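Local coordinates for protein hydrolase, haloacid dehalogenase-like family (Streptococcus pneumoniae, PDB 2FI1) that probably acts as a hydrolase of the haloacid dehalogenase-like family and is seen here with a bound calcium ion, at residues Leu78-Glu92 and Glu113-Thr125. Sequence-based numbering, arbitrary orientation.
Sequences LEHPILFEGVSDLLE and EILEKTSIAAYFT
Y123 lies against the first turns of helix 87-96 with L91 CB set over one face of its ring, 3.6 Å from the ring centroid and only 6° off the normal, a clear CH-pi contact. L91 CD1 lies over the same face, toward its rim, 3.7 Å from Y123 CD2. At the ring's edge the phenol is gripped by E92, whose chain runs anti to its backbone N and then bends at chi2, turning the carboxylate back to the hydroxyl. Y123 OH donates to E92 OE1 over 2.6 Å, meeting the oxygen on its anti side with carboxylate and ring planes 63° apart. A water donates a hydrogen bond to Y123 OH and a weak one to S88 O, so helix and phenol are also tied through solvent.

Next along, I120 sends CG2 between two leucines, 3.9 Å from L83 CD1 and 4.0 Å from L91 CD1. L83 also lays its CD2 branch on T118 CB. The threonine's rotation is fixed from behind: at chi1 59° its OG1 donates to I114 O, which takes T118 N from the opposite face, while CG2 is presented to P81 CB at 3.7 Å. P81 is wedged further, CG on I114 CD1 and CD on K117 CB. A second water bridges P81 O and K117 O.

Helix 110-117 ends in a Schellman motif at S119, and the 3-10 turn 121-123 then leads into edge strand 124-128. The contact thus packs the connection from helix 66-77 and the start of helix 87-96 against a beta-alpha-beta crossover of the parallel, Rossmann-like HAD core, strand order 3-2-1-4-5.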
ATOM      1  N   LEU A  78      -4.016   4.141 -13.027  1.00 14.25           N
ATOM      2  CA  LEU A  78      -4.699   3.379 -11.980  1.00 14.40           C
ATOM      3  C   LEU A  78      -5.918   2.609 -12.490  1.00 14.51           C
ATOM      4  O   LEU A  78      -6.537   1.869 -11.728  1.00 14.39           O
ATOM      5  CB  LEU A  78      -5.092   4.287 -10.818  1.00 14.36           C
ATOM      6  CG  LEU A  78      -3.939   4.656  -9.882  1.00 14.41           C
ATOM      7  CD1 LEU A  78      -4.334   5.804  -8.989  1.00 15.61           C
ATOM      8  CD2 LEU A  78      -3.501   3.447  -9.070  1.00 14.28           C
ATOM      9  N   GLU A  79      -6.260   2.763 -13.769  1.00 14.86           N
ATOM     10  CA  GLU A  79      -7.200   1.818 -14.379  1.00 15.79           C
ATOM     11  C   GLU A  79      -6.612   0.405 -14.369  1.00 15.21           C
ATOM     12  O   GLU A  79      -7.351  -0.581 -14.407  1.00 15.51           O
ATOM     13  CB  GLU A  79      -7.552   2.232 -15.809  1.00 16.19           C
ATOM     14  CG  GLU A  79      -8.317   3.540 -15.888  1.00 17.94           C
ATOM     15  CD  GLU A  79      -8.460   4.058 -17.310  1.00 18.95           C
ATOM     16  OE1 GLU A  79      -8.231   3.287 -18.268  1.00 24.97           O
ATOM     17  OE2 GLU A  79      -8.800   5.249 -17.459  1.00 24.20           O
ATOM     18  N   HIS A  80      -5.283   0.311 -14.317  1.00 14.59           N
ATOM     19  CA  HIS A  80      -4.588  -0.963 -14.200  1.00 14.31           C
ATOM     20  C   HIS A  80      -3.517  -0.845 -13.120  1.00 13.33           C
ATOM     21  O   HIS A  80      -2.330  -0.699 -13.422  1.00 13.28           O
ATOM     22  CB  HIS A  80      -3.965  -1.351 -15.538  1.00 15.49           C
ATOM     23  CG  HIS A  80      -4.968  -1.517 -16.632  1.00 17.34           C
ATOM     24  ND1 HIS A  80      -5.693  -2.677 -16.809  1.00 21.44           N
ATOM     25  CD2 HIS A  80      -5.397  -0.655 -17.580  1.00 19.75           C
ATOM     26  CE1 HIS A  80      -6.509  -2.527 -17.838  1.00 20.93           C
ATOM     27  NE2 HIS A  80      -6.353  -1.308 -18.320  1.00 21.33           N
ATOM     28  N   PRO A  81      -3.939  -0.919 -11.847  1.00 12.35           N
ATOM     29  CA  PRO A  81      -2.961  -0.767 -10.769  1.00 11.76           C
ATOM     30  C   PRO A  81      -1.931  -1.892 -10.778  1.00 11.38           C
ATOM     31  O   PRO A  81      -2.191  -2.970 -11.321  1.00 11.68           O
ATOM     32  CB  PRO A  81      -3.813  -0.802  -9.493  1.00 11.37           C
ATOM     33  CG  PRO A  81      -5.242  -0.679  -9.929  1.00 11.99           C
ATOM     34  CD  PRO A  81      -5.297  -1.176 -11.332  1.00 12.70           C
ATOM     35  N   ILE A  82      -0.774  -1.636 -10.188  1.00 10.63           N
ATOM     36  CA  ILE A  82       0.343  -2.564 -10.195  1.00 10.70           C
ATOM     37  C   ILE A  82       0.657  -2.989  -8.765  1.00 10.29           C
ATOM     38  O   ILE A  82       0.964  -2.151  -7.924  1.00  9.92           O
ATOM     39  CB  ILE A  82       1.579  -1.897 -10.847  1.00 10.43           C
ATOM     40  CG1 ILE A  82       1.253  -1.523 -12.298  1.00 11.56           C
ATOM     41  CG2 ILE A  82       2.800  -2.806 -10.810  1.00 10.79           C
ATOM     42  CD1 ILE A  82       2.296  -0.675 -12.973  1.00 12.08           C
ATOM     43  N   LEU A  83       0.557  -4.286  -8.485  1.00 10.18           N
ATOM     44  CA  LEU A  83       0.961  -4.830  -7.185  1.00 10.24           C
ATOM     45  C   LEU A  83       2.476  -4.942  -7.124  1.00 10.64           C
ATOM     46  O   LEU A  83       3.139  -4.987  -8.165  1.00 11.60           O
ATOM     47  CB  LEU A  83       0.358  -6.224  -6.975  1.00 10.06           C
ATOM     48  CG  LEU A  83      -1.163  -6.315  -6.964  1.00 10.96           C
ATOM     49  CD1 LEU A  83      -1.565  -7.783  -6.869  1.00 11.56           C
ATOM     50  CD2 LEU A  83      -1.743  -5.498  -5.816  1.00 11.16           C
ATOM     51  N   PHE A  84       3.037  -5.024  -5.920  1.00 11.19           N
ATOM     52  CA  PHE A  84       4.436  -5.426  -5.817  1.00 11.98           C
ATOM     53  C   PHE A  84       4.595  -6.838  -6.360  1.00 12.68           C
ATOM     54  O   PHE A  84       3.673  -7.656  -6.269  1.00 11.98           O
ATOM     55  CB  PHE A  84       4.942  -5.305  -4.385  1.00 12.58           C
ATOM     56  CG  PHE A  84       5.305  -3.901  -4.012  1.00 12.52           C
ATOM     57  CD1 PHE A  84       6.501  -3.355  -4.446  1.00 14.67           C
ATOM     58  CD2 PHE A  84       4.437  -3.099  -3.297  1.00 12.47           C
ATOM     59  CE1 PHE A  84       6.826  -2.052  -4.133  1.00 14.89           C
ATOM     60  CE2 PHE A  84       4.761  -1.804  -2.992  1.00 13.05           C
ATOM     61  CZ  PHE A  84       5.955  -1.285  -3.398  1.00 13.57           C
ATOM     62  N   GLU A  85       5.754  -7.124  -6.945  1.00 13.45           N
ATOM     63  CA  GLU A  85       6.001  -8.421  -7.545  1.00 14.28           C
ATOM     64  C   GLU A  85       5.851  -9.510  -6.496  1.00 12.99           C
ATOM     65  O   GLU A  85       6.424  -9.401  -5.431  1.00 13.81           O
ATOM     66  CB  GLU A  85       7.423  -8.481  -8.118  1.00 15.42           C
ATOM     67  CG  GLU A  85       7.713  -9.733  -8.923  1.00 19.02           C
ATOM     68  CD  GLU A  85       6.844  -9.839 -10.157  1.00 24.17           C
ATOM     69  OE1 GLU A  85       6.629  -8.801 -10.823  1.00 28.79           O
ATOM     70  OE2 GLU A  85       6.373 -10.953 -10.466  1.00 29.24           O
ATOM     71  N   GLY A  86       5.060 -10.534  -6.801  1.00 12.06           N
ATOM     72  CA  GLY A  86       4.939 -11.690  -5.920  1.00 11.05           C
ATOM     73  C   GLY A  86       3.846 -11.607  -4.870  1.00 10.06           C
ATOM     74  O   GLY A  86       3.680 -12.529  -4.090  1.00  9.71           O
ATOM     75  N   VAL A  87       3.078 -10.522  -4.846  1.00  9.30           N
ATOM     76  CA  VAL A  87       2.022 -10.380  -3.844  1.00  8.85           C
ATOM     77  C   VAL A  87       0.985 -11.499  -3.873  1.00  8.55           C
ATOM     78  O   VAL A  87       0.700 -12.105  -2.845  1.00  7.87           O
ATOM     79  CB  VAL A  87       1.329  -8.993  -3.963  1.00  8.69           C
ATOM     80  CG1 VAL A  87      -0.022  -8.965  -3.268  1.00  8.98           C
ATOM     81  CG2 VAL A  87       2.239  -7.934  -3.374  1.00  8.68           C
ATOM     82  N   SER A  88       0.399 -11.768  -5.034  1.00  9.37           N
ATOM     83  CA  SER A  88      -0.708 -12.727  -5.060  1.00 10.01           C
ATOM     84  C   SER A  88      -0.253 -14.134  -4.651  1.00  9.43           C
ATOM     85  O   SER A  88      -0.971 -14.834  -3.928  1.00  9.09           O
ATOM     86  CB  SER A  88      -1.421 -12.704  -6.414  1.00 11.07           C
ATOM     87  OG  SER A  88      -0.585 -13.110  -7.455  1.00 16.52           O
ATOM     88  N   ASP A  89       0.961 -14.519  -5.042  1.00  8.94           N
ATOM     89  CA  ASP A  89       1.504 -15.817  -4.631  1.00  9.03           C
ATOM     90  C   ASP A  89       1.728 -15.908  -3.121  1.00  8.56           C
ATOM     91  O   ASP A  89       1.556 -16.957  -2.521  1.00  9.14           O
ATOM     92  CB  ASP A  89       2.831 -16.115  -5.325  1.00  9.37           C
ATOM     93  CG  ASP A  89       2.679 -16.513  -6.781  1.00 11.34           C
ATOM     94  OD1 ASP A  89       1.624 -17.066  -7.170  1.00 12.02           O
ATOM     95  OD2 ASP A  89       3.660 -16.314  -7.537  1.00 14.68           O
ATOM     96  N   LEU A  90       2.163 -14.809  -2.496  1.00  8.47           N
ATOM     97  CA  LEU A  90       2.369 -14.825  -1.054  1.00  8.38           C
ATOM     98  C   LEU A  90       1.038 -14.918  -0.321  1.00  7.64           C
ATOM     99  O   LEU A  90       0.902 -15.681   0.630  1.00  7.35           O
ATOM    100  CB  LEU A  90       3.184 -13.610  -0.582  1.00  8.58           C
ATOM    101  CG  LEU A  90       3.392 -13.528   0.934  1.00  9.05           C
ATOM    102  CD1 LEU A  90       4.053 -14.786   1.471  1.00  9.35           C
ATOM    103  CD2 LEU A  90       4.216 -12.307   1.310  1.00 10.01           C
ATOM    104  N   LEU A  91       0.059 -14.132  -0.763  1.00  7.62           N
ATOM    105  CA  LEU A  91      -1.265 -14.220  -0.168  1.00  7.56           C
ATOM    106  C   LEU A  91      -1.799 -15.662  -0.247  1.00  7.47           C
ATOM    107  O   LEU A  91      -2.351 -16.193   0.715  1.00  7.29           O
ATOM    108  CB  LEU A  91      -2.227 -13.237  -0.834  1.00  7.34           C
ATOM    109  CG  LEU A  91      -1.872 -11.759  -0.665  1.00  8.05           C
ATOM    110  CD1 LEU A  91      -2.854 -10.904  -1.452  1.00  8.43           C
ATOM    111  CD2 LEU A  91      -1.852 -11.313   0.791  1.00  9.02           C
ATOM    112  N   GLU A  92      -1.583 -16.300  -1.395  1.00  8.03           N
ATOM    113  CA  GLU A  92      -2.047 -17.679  -1.577  1.00  8.46           C
ATOM    114  C   GLU A  92      -1.323 -18.673  -0.675  1.00  8.55           C
ATOM    115  O   GLU A  92      -1.957 -19.525  -0.055  1.00  8.75           O
ATOM    116  CB  GLU A  92      -1.910 -18.099  -3.033  1.00  8.69           C
ATOM    117  CG  GLU A  92      -2.530 -19.461  -3.363  1.00  9.22           C
ATOM    118  CD  GLU A  92      -4.016 -19.560  -3.036  1.00 10.75           C
ATOM    119  OE1 GLU A  92      -4.715 -18.525  -2.934  1.00  8.68           O
ATOM    120  OE2 GLU A  92      -4.504 -20.697  -2.866  1.00 10.50           O
ATOM    121  N   GLU A 113     -12.251  -0.888  -5.063  1.00 12.34           N
ATOM    122  CA  GLU A 113     -12.053  -0.973  -6.517  1.00 12.96           C
ATOM    123  C   GLU A 113     -10.655  -1.440  -6.878  1.00 11.36           C
ATOM    124  O   GLU A 113     -10.470  -2.225  -7.801  1.00 10.58           O
ATOM    125  CB  GLU A 113     -12.273   0.393  -7.177  1.00 13.72           C
ATOM    126  CG  GLU A 113     -13.680   0.964  -7.042  1.00 16.15           C
ATOM    127  CD  GLU A 113     -13.777   2.427  -7.467  1.00 17.63           C
ATOM    128  OE1 GLU A 113     -12.826   2.951  -8.099  1.00 23.48           O
ATOM    129  OE2 GLU A 113     -14.810   3.057  -7.163  1.00 23.32           O
ATOM    130  N   ILE A 114      -9.660  -0.942  -6.162  1.00 10.08           N
ATOM    131  CA  ILE A 114      -8.281  -1.344  -6.402  1.00  9.94           C
ATOM    132  C   ILE A 114      -8.098  -2.842  -6.156  1.00  9.30           C
ATOM    133  O   ILE A 114      -7.429  -3.522  -6.930  1.00  9.02           O
ATOM    134  CB  ILE A 114      -7.299  -0.545  -5.516  1.00 10.13           C
ATOM    135  CG1 ILE A 114      -7.363   0.946  -5.877  1.00 12.58           C
ATOM    136  CG2 ILE A 114      -5.868  -1.071  -5.639  1.00 11.12           C
ATOM    137  CD1 ILE A 114      -6.869   1.293  -7.259  1.00 14.70           C
ATOM    138  N   LEU A 115      -8.692  -3.356  -5.087  1.00  8.90           N
ATOM    139  CA  LEU A 115      -8.592  -4.783  -4.766  1.00  8.91           C
ATOM    140  C   LEU A 115      -9.263  -5.655  -5.827  1.00  9.19           C
ATOM    141  O   LEU A 115      -8.808  -6.767  -6.106  1.00  8.96           O
ATOM    142  CB  LEU A 115      -9.214  -5.057  -3.400  1.00  8.82           C
ATOM    143  CG  LEU A 115      -8.599  -4.307  -2.218  1.00  9.93           C
ATOM    144  CD1 LEU A 115      -9.300  -4.680  -0.921  1.00 10.29           C
ATOM    145  CD2 LEU A 115      -7.110  -4.595  -2.118  1.00 11.31           C
ATOM    146  N   GLU A 116     -10.339  -5.160  -6.421  1.00  9.59           N
ATOM    147  CA  GLU A 116     -10.995  -5.861  -7.523  1.00 10.87           C
ATOM    148  C   GLU A 116     -10.139  -5.835  -8.791  1.00 10.79           C
ATOM    149  O   GLU A 116      -9.931  -6.865  -9.443  1.00 11.33           O
ATOM    150  CB  GLU A 116     -12.362  -5.235  -7.818  1.00 11.79           C
ATOM    151  CG  GLU A 116     -13.407  -5.451  -6.746  1.00 14.87           C
ATOM    152  CD  GLU A 116     -13.769  -6.907  -6.526  1.00 17.64           C
ATOM    153  OE1 GLU A 116     -13.601  -7.725  -7.457  1.00 20.17           O
ATOM    154  OE2 GLU A 116     -14.248  -7.226  -5.417  1.00 21.80           O
ATOM    155  N   LYS A 117      -9.635  -4.662  -9.153  1.00 10.81           N
ATOM    156  CA  LYS A 117      -8.847  -4.526 -10.369  1.00 11.18           C
ATOM    157  C   LYS A 117      -7.570  -5.357 -10.326  1.00 11.03           C
ATOM    158  O   LYS A 117      -7.106  -5.828 -11.366  1.00 11.69           O
ATOM    159  CB  LYS A 117      -8.495  -3.060 -10.624  1.00 11.96           C
ATOM    160  CG  LYS A 117      -9.657  -2.223 -11.110  1.00 14.10           C
ATOM    161  CD  LYS A 117      -9.191  -0.830 -11.490  1.00 18.50           C
ATOM    162  CE  LYS A 117      -9.740   0.220 -10.567  1.00 22.19           C
ATOM    163  NZ  LYS A 117     -11.177   0.450 -10.886  1.00 25.27           N
ATOM    164  N   THR A 118      -7.000  -5.533  -9.136  1.00  9.73           N
ATOM    165  CA  THR A 118      -5.778  -6.326  -8.964  1.00  9.03           C
ATOM    166  C   THR A 118      -6.050  -7.783  -8.576  1.00  9.28           C
ATOM    167  O   THR A 118      -5.110  -8.551  -8.339  1.00  9.38           O
ATOM    168  CB  THR A 118      -4.848  -5.691  -7.915  1.00  9.09           C
ATOM    169  OG1 THR A 118      -5.533  -5.594  -6.668  1.00  8.19           O
ATOM    170  CG2 THR A 118      -4.394  -4.309  -8.356  1.00  9.16           C
ATOM    171  N   SER A 119      -7.325  -8.156  -8.524  1.00  8.65           N
ATOM    172  CA  SER A 119      -7.742  -9.536  -8.260  1.00  8.82           C
ATOM    173  C   SER A 119      -7.191 -10.092  -6.949  1.00  8.65           C
ATOM    174  O   SER A 119      -6.841 -11.271  -6.867  1.00  8.72           O
ATOM    175  CB  SER A 119      -7.368 -10.444  -9.439  1.00  9.67           C
ATOM    176  OG  SER A 119      -7.986  -9.965 -10.620  1.00 10.46           O
ATOM    177  N   ILE A 120      -7.136  -9.262  -5.915  1.00  8.52           N
ATOM    178  CA  ILE A 120      -6.819  -9.773  -4.577  1.00  8.22           C
ATOM    179  C   ILE A 120      -7.940  -9.567  -3.548  1.00  8.05           C
ATOM    180  O   ILE A 120      -7.781  -9.921  -2.389  1.00  7.44           O
ATOM    181  CB  ILE A 120      -5.470  -9.240  -4.044  1.00  8.27           C
ATOM    182  CG1 ILE A 120      -5.475  -7.711  -3.932  1.00  9.12           C
ATOM    183  CG2 ILE A 120      -4.331  -9.735  -4.932  1.00  8.79           C
ATOM    184  CD1 ILE A 120      -4.276  -7.157  -3.180  1.00  9.32           C
ATOM    185  N   ALA A 121      -9.098  -9.064  -3.976  1.00  8.20           N
ATOM    186  CA  ALA A 121     -10.217  -8.860  -3.054  1.00  8.55           C
ATOM    187  C   ALA A 121     -10.594 -10.152  -2.329  1.00  8.15           C
ATOM    188  O   ALA A 121     -10.951 -10.140  -1.142  1.00  9.08           O
ATOM    189  CB  ALA A 121     -11.426  -8.301  -3.791  1.00  8.57           C
ATOM    190  N   ALA A 122     -10.503 -11.268  -3.048  1.00  8.50           N
ATOM    191  CA  ALA A 122     -10.893 -12.565  -2.502  1.00  8.30           C
ATOM    192  C   ALA A 122     -10.084 -12.990  -1.288  1.00  8.05           C
ATOM    193  O   ALA A 122     -10.523 -13.862  -0.539  1.00  9.02           O
ATOM    194  CB  ALA A 122     -10.807 -13.638  -3.580  1.00  8.69           C
ATOM    195  N   TYR A 123      -8.919 -12.383  -1.073  1.00  7.67           N
ATOM    196  CA  TYR A 123      -8.073 -12.780   0.044  1.00  7.51           C
ATOM    197  C   TYR A 123      -8.503 -12.247   1.401  1.00  7.65           C
ATOM    198  O   TYR A 123      -8.125 -12.814   2.417  1.00  7.88           O
ATOM    199  CB  TYR A 123      -6.606 -12.406  -0.209  1.00  7.57           C
ATOM    200  CG  TYR A 123      -5.971 -13.361  -1.177  1.00  6.55           C
ATOM    201  CD1 TYR A 123      -5.680 -14.660  -0.780  1.00  7.37           C
ATOM    202  CD2 TYR A 123      -5.740 -13.009  -2.505  1.00  7.53           C
ATOM    203  CE1 TYR A 123      -5.138 -15.563  -1.669  1.00  6.99           C
ATOM    204  CE2 TYR A 123      -5.194 -13.926  -3.404  1.00  7.82           C
ATOM    205  CZ  TYR A 123      -4.908 -15.191  -2.976  1.00  7.79           C
ATOM    206  OH  TYR A 123      -4.390 -16.088  -3.879  1.00  8.42           O
ATOM    207  N   PHE A 124      -9.286 -11.163   1.437  1.00  7.63           N
ATOM    208  CA  PHE A 124      -9.478 -10.435   2.685  1.00  7.99           C
ATOM    209  C   PHE A 124     -10.738 -10.814   3.410  1.00  8.72           C
ATOM    210  O   PHE A 124     -11.827 -10.724   2.866  1.00  9.45           O
ATOM    211  CB  PHE A 124      -9.414  -8.931   2.425  1.00  7.67           C
ATOM    212  CG  PHE A 124      -8.084  -8.518   1.890  1.00  7.47           C
ATOM    213  CD1 PHE A 124      -7.002  -8.362   2.738  1.00  8.26           C
ATOM    214  CD2 PHE A 124      -7.880  -8.395   0.532  1.00  8.89           C
ATOM    215  CE1 PHE A 124      -5.755  -8.049   2.252  1.00  8.87           C
ATOM    216  CE2 PHE A 124      -6.623  -8.083   0.034  1.00 10.03           C
ATOM    217  CZ  PHE A 124      -5.555  -7.909   0.908  1.00  9.64           C
ATOM    218  N   THR A 125     -10.571 -11.241   4.651  1.00  8.24           N
ATOM    219  CA  THR A 125     -11.703 -11.516   5.526  1.00  9.11           C
ATOM    220  C   THR A 125     -12.466 -10.230   5.830  1.00  8.84           C
ATOM    221  O   THR A 125     -13.700 -10.216   5.824  1.00  9.86           O
ATOM    222  CB  THR A 125     -11.231 -12.213   6.803  1.00  9.03           C
ATOM    223  OG1 THR A 125     -10.675 -13.493   6.455  1.00 10.42           O
ATOM    224  CG2 THR A 125     -12.368 -12.395   7.792  1.00 10.11           C
TER
HETATM  225  O   HOH W   1      -5.988  -4.414 -13.949  1.00 35.48           O
HETATM  226  O   HOH W   2      -4.282  -4.534 -12.132  1.00 32.50           O
HETATM  227  O   HOH W   3      -2.962 -16.059  -6.148  1.00 15.27           O